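Long-range contact in phosphatidylglycerophosphatase B (Bacillus subtilis, PDB 6FMX), which dephosphorylates phosphatidylglycerophosphate to phosphatidylglycerol in the cell membrane and also acts on undecaprenyl pyrophosphate: residues 22-33 with 196-207. Residues are numbered along the deposited sequence; the frame is centred on the assembly and turned at random.
Sequences KPVSLFLFFLIL and LGGFSLGLLLFF. With OLC ((2R)-2,3-dihydroxypropyl (9Z)-octadec-9-enoate), chain C; OLC ((2R)-2,3-dihydroxypropyl (9Z)-octadec-9-enoate), chain D.
Leu201 CD1 sits over the centre of the Phe30 ring in a CH-pi contact, 3.5 Å from its centroid and 13° off the normal; chi1 of 173° sets Phe30 CG anti to its backbone N and swings the ring beneath that methyl. Phe30 also meets the ring of Phe136, and both it and Leu201 touch Leu114 of helix 96-118, so an alanine in place of Phe30 would probably open a gap here and leave the Leu201 methyl without its aromatic platform. Nearer the start of 22-33, a second CH-pi contact lays the aliphatic part of Lys22 across Phe207, with CG 3.8 Å from the ring centroid.

Apolar packing fills the middle. Leu26 is a knob in the hole formed by Ser200, Leu203, Leu204 and Phe207; its CD1 comes within 3.8 Å of Phe207 CD2. Beside it, Leu204 CD1 reaches 3.5 Å from Phe27 CB. Phe29 turns its ring edge to Ser200, CD2 to CB 3.6 Å, while a monoolein chain lies at the far side of the ring's rim, by CD1 and CE1.

The Ser200 hydroxyl finds its acceptor within its own helix: OG donates to Gly197 O (3.0 Å), from above the carbonyl plane, and rests against Phe30 CB.

With axes 8.6 Å apart and directions at 155°, this is an antiparallel transmembrane helix pair with one knob-into-hole, at Leu26, joining the N-terminal helix 21-36 to helix 192-215 of the PAP2 fold; the latter helix also carries Asp194, thought to stabilise His190, the inferred nucleophile.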
loop_
_atom_site.group_PDB
_atom_site.type_symbol
_atom_site.label_atom_id
_atom_site.label_comp_id
_atom_site.label_asym_id
_atom_site.label_seq_id
_atom_site.Cartn_x
_atom_site.Cartn_y
_atom_site.Cartn_z
ATOM N N LYS A 22 -8.476 10.721 -11.199
ATOM C CA LYS A 22 -7.401 10.001 -10.523
ATOM C C LYS A 22 -7.726 8.533 -10.221
ATOM O O LYS A 22 -6.860 7.682 -10.459
ATOM C CB LYS A 22 -6.933 10.736 -9.249
ATOM C CG LYS A 22 -7.997 11.196 -8.248
ATOM C CD LYS A 22 -7.624 12.561 -7.689
ATOM C CE LYS A 22 -7.713 13.626 -8.775
ATOM N NZ LYS A 22 -9.129 13.977 -9.077
ATOM N N PRO A 23 -8.914 8.166 -9.714
ATOM C CA PRO A 23 -9.153 6.730 -9.499
ATOM C C PRO A 23 -9.327 5.946 -10.789
ATOM O O PRO A 23 -8.974 4.760 -10.826
ATOM C CB PRO A 23 -10.424 6.708 -8.640
ATOM C CG PRO A 23 -11.156 7.916 -9.045
ATOM C CD PRO A 23 -10.103 8.956 -9.336
ATOM N N VAL A 24 -9.837 6.568 -11.856
ATOM C CA VAL A 24 -9.971 5.855 -13.123
ATOM C C VAL A 24 -8.603 5.603 -13.747
ATOM O O VAL A 24 -8.349 4.529 -14.307
ATOM C CB VAL A 24 -10.903 6.624 -14.079
ATOM C CG1 VAL A 24 -10.906 5.975 -15.452
ATOM C CG2 VAL A 24 -12.305 6.650 -13.518
ATOM N N SER A 25 -7.701 6.585 -13.663
ATOM C CA SER A 25 -6.361 6.412 -14.216
ATOM C C SER A 25 -5.617 5.283 -13.513
ATOM O O SER A 25 -4.935 4.478 -14.159
ATOM C CB SER A 25 -5.578 7.718 -14.104
ATOM O OG SER A 25 -6.199 8.751 -14.854
ATOM N N LEU A 26 -5.743 5.210 -12.186
ATOM C CA LEU A 26 -5.107 4.137 -11.429
ATOM C C LEU A 26 -5.705 2.781 -11.776
ATOM O O LEU A 26 -4.987 1.776 -11.854
ATOM C CB LEU A 26 -5.243 4.405 -9.933
ATOM C CG LEU A 26 -4.503 5.636 -9.422
ATOM C CD1 LEU A 26 -5.057 6.081 -8.079
ATOM C CD2 LEU A 26 -3.023 5.326 -9.313
ATOM N N PHE A 27 -7.025 2.730 -11.972
ATOM C CA PHE A 27 -7.670 1.477 -12.350
ATOM C C PHE A 27 -7.222 1.027 -13.731
ATOM O O PHE A 27 -6.952 -0.163 -13.949
ATOM C CB PHE A 27 -9.188 1.642 -12.312
ATOM C CG PHE A 27 -9.943 0.416 -12.722
ATOM C CD1 PHE A 27 -9.938 -0.718 -11.925
ATOM C CD2 PHE A 27 -10.677 0.403 -13.896
ATOM C CE1 PHE A 27 -10.641 -1.847 -12.300
ATOM C CE2 PHE A 27 -11.385 -0.721 -14.273
ATOM C CZ PHE A 27 -11.366 -1.847 -13.473
ATOM N N LEU A 28 -7.144 1.963 -14.679
ATOM C CA LEU A 28 -6.665 1.626 -16.014
ATOM C C LEU A 28 -5.193 1.229 -15.981
ATOM O O LEU A 28 -4.771 0.328 -16.713
ATOM C CB LEU A 28 -6.885 2.806 -16.958
ATOM C CG LEU A 28 -8.360 3.066 -17.280
ATOM C CD1 LEU A 28 -8.531 4.294 -18.161
ATOM C CD2 LEU A 28 -8.978 1.847 -17.935
ATOM N N PHE A 29 -4.399 1.892 -15.137
ATOM C CA PHE A 29 -2.996 1.517 -15.005
ATOM C C PHE A 29 -2.859 0.091 -14.491
ATOM O O PHE A 29 -1.977 -0.652 -14.933
ATOM C CB PHE A 29 -2.268 2.485 -14.074
ATOM C CG PHE A 29 -0.848 2.087 -13.782
ATOM C CD1 PHE A 29 0.150 2.276 -14.724
ATOM C CD2 PHE A 29 -0.514 1.507 -12.570
ATOM C CE1 PHE A 29 1.459 1.906 -14.456
ATOM C CE2 PHE A 29 0.793 1.139 -12.299
ATOM C CZ PHE A 29 1.781 1.336 -13.247
ATOM N N PHE A 30 -3.716 -0.311 -13.551
ATOM C CA PHE A 30 -3.626 -1.670 -13.029
ATOM C C PHE A 30 -3.952 -2.699 -14.104
ATOM O O PHE A 30 -3.280 -3.733 -14.204
ATOM C CB PHE A 30 -4.545 -1.858 -11.825
ATOM C CG PHE A 30 -4.622 -3.279 -11.357
ATOM C CD1 PHE A 30 -3.640 -3.803 -10.533
ATOM C CD2 PHE A 30 -5.672 -4.094 -11.737
ATOM C CE1 PHE A 30 -3.702 -5.115 -10.109
ATOM C CE2 PHE A 30 -5.738 -5.409 -11.308
ATOM C CZ PHE A 30 -4.751 -5.920 -10.496
ATOM N N LEU A 31 -4.999 -2.446 -14.900
ATOM C CA LEU A 31 -5.363 -3.381 -15.962
ATOM C C LEU A 31 -4.224 -3.554 -16.951
ATOM O O LEU A 31 -3.920 -4.675 -17.379
ATOM C CB LEU A 31 -6.618 -2.903 -16.698
ATOM C CG LEU A 31 -7.935 -2.781 -15.934
ATOM C CD1 LEU A 31 -9.067 -2.294 -16.861
ATOM C CD2 LEU A 31 -8.287 -4.115 -15.308
ATOM N N ILE A 32 -3.590 -2.449 -17.331
ATOM C CA ILE A 32 -2.494 -2.514 -18.285
ATOM C C ILE A 32 -1.332 -3.306 -17.698
ATOM O O ILE A 32 -0.720 -4.135 -18.382
ATOM C CB ILE A 32 -2.094 -1.090 -18.706
ATOM C CG1 ILE A 32 -3.136 -0.560 -19.694
ATOM C CG2 ILE A 32 -0.715 -1.075 -19.326
ATOM C CD1 ILE A 32 -3.030 0.910 -19.954
ATOM N N LEU A 33 -1.041 -3.096 -16.411
ATOM C CA LEU A 33 -0.000 -3.878 -15.746
ATOM C C LEU A 33 -0.376 -5.353 -15.650
ATOM O O LEU A 33 0.472 -6.230 -15.873
ATOM C CB LEU A 33 0.271 -3.318 -14.350
ATOM C CG LEU A 33 1.518 -2.472 -14.160
ATOM C CD1 LEU A 33 1.702 -2.185 -12.681
ATOM C CD2 LEU A 33 2.718 -3.216 -14.718
ATOM N N LEU A 196 4.008 -1.926 -8.048
ATOM C CA LEU A 196 3.257 -0.888 -8.746
ATOM C C LEU A 196 1.781 -1.256 -8.858
ATOM O O LEU A 196 0.910 -0.393 -8.709
ATOM C CB LEU A 196 3.856 -0.636 -10.133
ATOM C CG LEU A 196 5.287 -0.112 -10.251
ATOM C CD1 LEU A 196 5.704 -0.036 -11.708
ATOM C CD2 LEU A 196 5.422 1.239 -9.606
ATOM N N GLY A 197 1.481 -2.533 -9.116
ATOM C CA GLY A 197 0.092 -2.965 -9.150
ATOM C C GLY A 197 -0.617 -2.750 -7.828
ATOM O O GLY A 197 -1.759 -2.285 -7.794
ATOM N N GLY A 198 0.048 -3.086 -6.720
ATOM C CA GLY A 198 -0.550 -2.866 -5.414
ATOM C C GLY A 198 -0.649 -1.395 -5.064
ATOM O O GLY A 198 -1.651 -0.952 -4.492
ATOM N N PHE A 199 0.390 -0.617 -5.394
ATOM C CA PHE A 199 0.337 0.836 -5.247
ATOM C C PHE A 199 -0.921 1.405 -5.888
ATOM O O PHE A 199 -1.678 2.150 -5.255
ATOM C CB PHE A 199 1.566 1.488 -5.889
ATOM C CG PHE A 199 2.785 1.540 -5.001
ATOM C CD1 PHE A 199 2.728 1.150 -3.675
ATOM C CD2 PHE A 199 3.991 1.997 -5.508
ATOM C CE1 PHE A 199 3.862 1.204 -2.873
ATOM C CE2 PHE A 199 5.133 2.055 -4.704
ATOM C CZ PHE A 199 5.064 1.659 -3.389
ATOM N N SER A 200 -1.150 1.067 -7.156
ATOM C CA SER A 200 -2.226 1.715 -7.899
ATOM C C SER A 200 -3.595 1.399 -7.315
ATOM O O SER A 200 -4.458 2.285 -7.268
ATOM C CB SER A 200 -2.156 1.334 -9.380
ATOM O OG SER A 200 -2.478 -0.017 -9.601
ATOM N N LEU A 201 -3.815 0.172 -6.842
ATOM C CA LEU A 201 -5.126 -0.168 -6.297
ATOM C C LEU A 201 -5.321 0.282 -4.849
ATOM O O LEU A 201 -6.447 0.625 -4.471
ATOM C CB LEU A 201 -5.378 -1.670 -6.412
ATOM C CG LEU A 201 -5.522 -2.233 -7.828
ATOM C CD1 LEU A 201 -5.827 -3.702 -7.757
ATOM C CD2 LEU A 201 -6.624 -1.522 -8.587
ATOM N N GLY A 202 -4.271 0.285 -4.029
ATOM C CA GLY A 202 -4.393 0.876 -2.708
ATOM C C GLY A 202 -4.676 2.363 -2.780
ATOM O O GLY A 202 -5.519 2.885 -2.042
ATOM N N LEU A 203 -3.980 3.069 -3.676
ATOM C CA LEU A 203 -4.233 4.490 -3.882
ATOM C C LEU A 203 -5.641 4.726 -4.418
ATOM O O LEU A 203 -6.307 5.697 -4.037
ATOM C CB LEU A 203 -3.189 5.054 -4.844
ATOM C CG LEU A 203 -2.601 6.460 -4.709
ATOM C CD1 LEU A 203 -2.373 6.856 -3.253
ATOM C CD2 LEU A 203 -1.297 6.516 -5.497
ATOM N N LEU A 204 -6.106 3.845 -5.305
ATOM C CA LEU A 204 -7.476 3.933 -5.797
ATOM C C LEU A 204 -8.478 3.863 -4.649
ATOM O O LEU A 204 -9.410 4.672 -4.571
ATOM C CB LEU A 204 -7.724 2.812 -6.813
ATOM C CG LEU A 204 -9.021 2.807 -7.627
ATOM C CD1 LEU A 204 -8.759 2.050 -8.911
ATOM C CD2 LEU A 204 -10.127 2.126 -6.865
ATOM N N LEU A 205 -8.306 2.891 -3.744
ATOM C CA LEU A 205 -9.221 2.764 -2.612
ATOM C C LEU A 205 -9.161 3.981 -1.703
ATOM O O LEU A 205 -10.193 4.399 -1.160
ATOM C CB LEU A 205 -8.912 1.495 -1.821
ATOM C CG LEU A 205 -9.233 0.220 -2.605
ATOM C CD1 LEU A 205 -8.728 -1.021 -1.886
ATOM C CD2 LEU A 205 -10.728 0.132 -2.820
ATOM N N PHE A 206 -7.966 4.553 -1.523
ATOM C CA PHE A 206 -7.832 5.803 -0.783
ATOM C C PHE A 206 -8.674 6.908 -1.410
ATOM O O PHE A 206 -9.466 7.571 -0.725
ATOM C CB PHE A 206 -6.359 6.220 -0.726
ATOM C CG PHE A 206 -6.144 7.706 -0.510
ATOM C CD1 PHE A 206 -6.488 8.307 0.692
ATOM C CD2 PHE A 206 -5.587 8.493 -1.508
ATOM C CE1 PHE A 206 -6.283 9.666 0.894
ATOM C CE2 PHE A 206 -5.384 9.848 -1.316
ATOM C CZ PHE A 206 -5.733 10.436 -0.115
ATOM N N PHE A 207 -8.500 7.137 -2.715
ATOM C CA PHE A 207 -9.239 8.214 -3.366
ATOM C C PHE A 207 -10.737 7.973 -3.295
ATOM O O PHE A 207 -11.523 8.923 -3.168
ATOM C CB PHE A 207 -8.788 8.376 -4.815
ATOM C CG PHE A 207 -7.502 9.126 -4.956
ATOM C CD1 PHE A 207 -7.419 10.457 -4.585
ATOM C CD2 PHE A 207 -6.370 8.501 -5.454
ATOM C CE1 PHE A 207 -6.233 11.155 -4.710
ATOM C CE2 PHE A 207 -5.183 9.191 -5.585
ATOM C CZ PHE A 207 -5.113 10.520 -5.211
HETATM C C18 OLC C . -2.332 7.329 -15.522
HETATM C C10 OLC C . 0.586 4.407 -18.389
HETATM C C9 OLC C . 1.570 3.555 -18.591
HETATM C C17 OLC C . -2.282 7.178 -17.044
HETATM C C11 OLC C . -0.809 3.942 -17.967
HETATM C C8 OLC C . 1.348 2.056 -18.393
HETATM C C24 OLC C . 6.470 -4.794 -25.149
HETATM C C16 OLC C . -3.677 7.095 -17.670
HETATM C C12 OLC C . -1.797 4.360 -19.059
HETATM C C7 OLC C . 2.695 1.330 -18.359
HETATM C C15 OLC C . -4.423 5.826 -17.254
HETATM C C13 OLC C . -3.257 4.126 -18.686
HETATM C C6 OLC C . 2.533 -0.033 -17.684
HETATM C C14 OLC C . -3.516 4.596 -17.264
HETATM C C5 OLC C . 3.864 -0.460 -17.071
HETATM C C4 OLC C . 4.286 -1.800 -17.662
HETATM C C3 OLC C . 4.951 -1.566 -19.016
HETATM C C2 OLC C . 4.073 -2.180 -20.098
HETATM C C21 OLC C . 5.697 -3.402 -23.250
HETATM C C1 OLC C . 4.877 -2.256 -21.389
HETATM C C22 OLC C . 5.386 -4.614 -24.094
HETATM O O19 OLC C . 5.590 -1.359 -21.697
HETATM O O25 OLC C . 6.371 -6.102 -25.648
HETATM O O23 OLC C . 5.380 -5.709 -23.231
HETATM O O20 OLC C . 4.775 -3.388 -22.201
HETATM C C18 OLC D . -5.446 1.385 -23.208
HETATM C C10 OLC D . -6.236 -5.408 -21.057
HETATM C C9 OLC D . -6.938 -6.250 -20.325
HETATM C C17 OLC D . -6.023 1.926 -21.904
HETATM C C11 OLC D . -5.482 -4.260 -20.400
HETATM C C8 OLC D . -7.008 -6.085 -18.808
HETATM C C24 OLC D . -1.475 -16.122 -21.187
HETATM C C16 OLC D . -7.174 1.025 -21.463
HETATM C C12 OLC D . -5.855 -2.946 -21.077
HETATM C C7 OLC D . -7.278 -7.432 -18.139
HETATM C C15 OLC D . -6.639 -0.376 -21.172
HETATM C C13 OLC D . -7.376 -2.797 -21.146
HETATM C C6 OLC D . -5.960 -8.183 -17.969
HETATM C C14 OLC D . -7.810 -1.339 -20.969
HETATM C C5 OLC D . -6.239 -9.684 -17.978
HETATM C C4 OLC D . -4.940 -10.443 -18.214
HETATM C C3 OLC D . -4.803 -10.773 -19.697
HETATM C C2 OLC D . -3.513 -11.551 -19.927
HETATM C C21 OLC D . -3.225 -15.283 -19.655
HETATM C C1 OLC D . -3.746 -13.027 -19.614
HETATM C C22 OLC D . -2.918 -16.297 -20.736
HETATM O O19 OLC D . -4.678 -13.360 -18.963
HETATM O O25 OLC D . -0.820 -17.351 -21.044
HETATM O O23 OLC D . -3.086 -17.578 -20.201
HETATM O O20 OLC D . -2.872 -14.005 -20.101
#